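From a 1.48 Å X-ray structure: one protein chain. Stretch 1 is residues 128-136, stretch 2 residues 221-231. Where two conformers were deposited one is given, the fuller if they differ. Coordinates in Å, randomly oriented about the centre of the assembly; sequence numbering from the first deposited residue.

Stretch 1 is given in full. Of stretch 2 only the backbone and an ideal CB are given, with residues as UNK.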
# COMPACT_ATOMS: atom_id res chain seq x y z
N ARG A 128 6.22 12.87 -14.84
CA ARG A 128 6.99 11.70 -14.56
C ARG A 128 6.15 10.67 -13.76
O ARG A 128 5.73 9.65 -14.32
CB ARG A 128 8.28 12.08 -13.87
CG ARG A 128 9.19 10.88 -13.69
CD ARG A 128 10.44 11.17 -12.88
NE ARG A 128 10.14 11.51 -11.50
CZ ARG A 128 10.93 11.27 -10.46
NH1 ARG A 128 12.13 10.69 -10.62
NH2 ARG A 128 10.51 11.59 -9.23
N LYS A 129 5.91 10.96 -12.47
CA LYS A 129 5.13 10.03 -11.64
C LYS A 129 3.88 10.74 -11.13
O LYS A 129 3.84 11.97 -11.01
CB LYS A 129 5.96 9.57 -10.44
CG LYS A 129 7.23 8.80 -10.84
CD LYS A 129 7.99 8.27 -9.64
CE LYS A 129 9.30 7.68 -9.99
NZ LYS A 129 10.10 7.11 -8.91
N ILE A 130 2.89 9.92 -10.80
CA ILE A 130 1.56 10.41 -10.41
C ILE A 130 1.15 9.79 -9.07
O ILE A 130 1.25 8.57 -8.89
CB ILE A 130 0.52 9.99 -11.47
CG1 ILE A 130 0.93 10.50 -12.85
CG2 ILE A 130 -0.89 10.41 -11.10
CD1 ILE A 130 0.04 9.97 -13.96
N ILE A 131 0.63 10.64 -8.17
CA ILE A 131 -0.02 10.17 -6.93
C ILE A 131 -1.48 10.62 -6.97
O ILE A 131 -1.75 11.80 -7.21
CB ILE A 131 0.66 10.75 -5.69
CG1 ILE A 131 2.15 10.39 -5.69
CG2 ILE A 131 -0.04 10.25 -4.43
CD1 ILE A 131 3.00 11.41 -4.97
N ILE A 132 -2.40 9.68 -6.73
CA ILE A 132 -3.83 9.93 -6.71
C ILE A 132 -4.32 9.55 -5.32
O ILE A 132 -4.14 8.41 -4.90
CB ILE A 132 -4.60 9.12 -7.77
CG1 ILE A 132 -4.14 9.49 -9.16
CG2 ILE A 132 -6.11 9.31 -7.59
CD1 ILE A 132 -4.67 8.59 -10.24
N VAL A 133 -4.95 10.50 -4.63
CA VAL A 133 -5.50 10.27 -3.29
C VAL A 133 -6.99 10.54 -3.32
O VAL A 133 -7.41 11.59 -3.80
CB VAL A 133 -4.85 11.16 -2.23
CG1 VAL A 133 -5.38 10.84 -0.85
CG2 VAL A 133 -3.33 11.07 -2.30
N GLY A 134 -7.80 9.61 -2.81
CA GLY A 134 -9.20 9.91 -2.62
C GLY A 134 -9.94 10.29 -3.89
O GLY A 134 -10.70 11.28 -3.89
N ALA A 135 -9.77 9.54 -4.97
CA ALA A 135 -10.41 9.88 -6.22
C ALA A 135 -10.97 8.65 -6.94
O ALA A 135 -11.27 7.64 -6.28
CB ALA A 135 -9.49 10.72 -7.09
N ALA A 136 -11.20 8.78 -8.25
CA ALA A 136 -11.97 7.76 -8.98
C ALA A 136 -11.79 8.07 -10.45
O ALA A 136 -11.51 9.21 -10.82
CB ALA A 136 -13.46 7.82 -8.61
N UNK A 221 -4.49 3.61 -20.83
CA UNK A 221 -3.49 4.32 -21.60
C UNK A 221 -2.54 5.20 -20.80
O UNK A 221 -1.56 5.72 -21.34
CB UNK A 221 -4.20 5.19 -22.64
N UNK A 222 -2.80 5.37 -19.49
CA UNK A 222 -1.90 6.16 -18.67
C UNK A 222 -0.76 5.22 -18.24
O UNK A 222 -0.96 4.34 -17.42
CB UNK A 222 -2.62 6.77 -17.47
N UNK A 223 0.41 5.41 -18.85
CA UNK A 223 1.51 4.46 -18.67
C UNK A 223 2.47 4.80 -17.56
O UNK A 223 3.32 3.98 -17.21
CB UNK A 223 2.30 4.34 -19.97
N UNK A 224 2.32 5.99 -16.97
CA UNK A 224 3.20 6.45 -15.94
C UNK A 224 3.14 5.58 -14.68
O UNK A 224 2.11 4.96 -14.43
CB UNK A 224 2.86 7.90 -15.60
N UNK A 225 4.21 5.55 -13.89
CA UNK A 225 4.05 5.00 -12.53
C UNK A 225 3.02 5.83 -11.73
O UNK A 225 3.07 7.06 -11.74
CB UNK A 225 5.40 4.98 -11.80
N UNK A 226 2.10 5.12 -11.07
CA UNK A 226 1.05 5.77 -10.29
C UNK A 226 1.03 5.16 -8.91
O UNK A 226 1.17 3.93 -8.75
CB UNK A 226 -0.32 5.64 -10.96
N UNK A 227 0.78 6.00 -7.90
CA UNK A 227 0.56 5.52 -6.54
C UNK A 227 -0.83 5.98 -6.13
O UNK A 227 -1.10 7.21 -6.11
CB UNK A 227 1.63 6.03 -5.57
N UNK A 228 -1.72 5.03 -5.86
CA UNK A 228 -3.14 5.33 -5.56
C UNK A 228 -3.32 5.04 -4.07
O UNK A 228 -3.04 3.94 -3.61
CB UNK A 228 -4.10 4.50 -6.42
N UNK A 229 -3.85 6.04 -3.34
CA UNK A 229 -4.10 5.92 -1.90
C UNK A 229 -5.59 6.18 -1.62
O UNK A 229 -6.21 7.10 -2.18
CB UNK A 229 -3.22 6.89 -1.11
N UNK A 230 -6.15 5.36 -0.75
CA UNK A 230 -7.56 5.50 -0.36
C UNK A 230 -7.78 4.90 1.02
O UNK A 230 -6.97 4.07 1.47
CB UNK A 230 -8.48 4.83 -1.38
N UNK A 231 -8.84 5.33 1.69
CA UNK A 231 -9.23 4.73 2.94
C UNK A 231 -10.19 3.56 2.75
O UNK A 231 -10.67 3.33 1.65
CB UNK A 231 -9.87 5.79 3.84

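Two parallel strands lie side by side here, 129-133 and 226-231, their axes 10° apart, so the backbone sets the frame before any side chain is chosen.

Position 221 has nothing of stretch 1 within reach of its CB, and this contact sets no rule for it; it is Ser221. Position 222 points toward stretch 1, its ideal CB 5.4 Å from CD1 of Ile130. That gap asks for a branched or longer apolar chain, and leucine, valine, methionine or isoleucine could serve. The deposited Ile222 closes it, bringing its CG2 to 4.0 Å from Ile130 CD1. Position 223 points away, leaving the choice free, and Gln223 makes no contact.

Position 224 is more demanding. Its ideal CB lies 3.6 Å from Arg128 O and 3.9 Å from Ile130 CD1, so a carbonyl and a methyl crowd the start of the side chain. A flat ring or a modest polar group would suit both. His224, with chi1 in m, sets its CB 3.8 Å from Ile130 CD1 and turns the ring edge to Arg128 O, 3.4 Å from its CD2. This is a contact of a ring carbon, while NE2 is satisfied elsewhere in the structure.

At 225 the phi of -61° admits proline, and the CB goes sideways, 4.3 Å from Lys129 CG. The backbone N needs no partner in stretch 1: the ladder begins with the carbonyl of 225, which accepts from Ile130 N at 3.0 Å. Many residues with an aliphatic base would fit. Pro225 rests its CG 4.1 Å from Lys129 CG and its CD 3.5 Å from Arg128 O.

From 226 the sides alternate. Position 226 shares a face with Ile130 and Ile132, a setting for a beta-branched residue. Val226, chi1 t, spreads between them: CG2 is 4.1 Å from Ile130 CB, and CG1 is 3.9 Å from Ile132 CD1. Its CA also lies 3.1 Å from Ile130 O in a CA-H...O contact.

Position 227 turns to the face of Ile131 and Val133, its ideal CB 4.4 Å from Ile131 CG1; a large apolar residue, aliphatic or aromatic, would suit. Phe227 brings CD2 to 4.2 Å from Ile131 CG2. Its backbone works both ways, N donating to Ile130 O at 2.8 Å and O accepting from Ile132 N at 2.9 Å.

Position 228 returns to the face of Ile132, where valine or isoleucine would suit the strand; Val228 is found. Position 229 joins Val133, again inviting beta-branching. Val229 sets its CB 4.3 Å from Val133 CG2, while its N donates to Ile132 O at 2.9 Å and its O accepts from Gly134 N at 3.0 Å.

At 230 the CB goes sideways, 5.0 Å from Gly134 N, near the loop's polar backbone, so a long polar chain could reach back. Gln230 does: its NE2 comes 3.6 Å from Gly134 CA and donates to a water that also binds Ala135 O. Position 231 is out of reach and is Gly231, whose N donates to Gln230 OE1 at 2.7 Å.

Stretch 2, residues 221-231: SIQHPVFVVQG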
# COMPACT_ATOMS: atom_id res chain seq x y z
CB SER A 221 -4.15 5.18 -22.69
OG SER A 221 -4.83 6.32 -22.15
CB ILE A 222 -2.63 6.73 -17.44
CG1 ILE A 222 -3.63 7.82 -17.88
CG2 ILE A 222 -1.62 7.26 -16.45
CD1 ILE A 222 -4.54 8.31 -16.77
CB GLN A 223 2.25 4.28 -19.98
CG GLN A 223 1.36 3.71 -21.07
CD GLN A 223 2.14 3.37 -22.30
OE1 GLN A 223 2.50 4.24 -23.06
NE2 GLN A 223 2.42 2.10 -22.48
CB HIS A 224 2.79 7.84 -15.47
CG HIS A 224 2.72 8.85 -16.57
ND1 HIS A 224 1.72 8.84 -17.51
CD2 HIS A 224 3.52 9.90 -16.85
CE1 HIS A 224 1.94 9.83 -18.36
NE2 HIS A 224 3.01 10.49 -17.98
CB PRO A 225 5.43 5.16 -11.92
CG PRO A 225 6.36 5.47 -13.06
CD PRO A 225 5.52 6.18 -14.07
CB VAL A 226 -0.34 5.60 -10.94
CG1 VAL A 226 -1.41 6.38 -10.17
CG2 VAL A 226 -0.31 6.10 -12.39
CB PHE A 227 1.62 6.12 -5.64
CG PHE A 227 1.48 5.78 -4.19
CD1 PHE A 227 1.00 4.53 -3.78
CD2 PHE A 227 1.84 6.70 -3.23
CE1 PHE A 227 0.93 4.19 -2.44
CE2 PHE A 227 1.79 6.36 -1.89
CZ PHE A 227 1.30 5.14 -1.49
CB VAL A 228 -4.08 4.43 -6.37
CG1 VAL A 228 -5.51 4.73 -6.02
CG2 VAL A 228 -3.87 4.57 -7.88
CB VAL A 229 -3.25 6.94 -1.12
CG1 VAL A 229 -3.61 6.97 0.37
CG2 VAL A 229 -1.78 6.64 -1.30
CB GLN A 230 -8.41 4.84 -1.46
CG GLN A 230 -9.92 4.90 -1.31
CD GLN A 230 -10.44 6.30 -1.13
OE1 GLN A 230 -10.26 6.89 -0.05
NE2 GLN A 230 -11.10 6.85 -2.13
O HOH W 1 -11.94 5.62 -4.61
O HOH W 2 -7.88 7.24 -4.85
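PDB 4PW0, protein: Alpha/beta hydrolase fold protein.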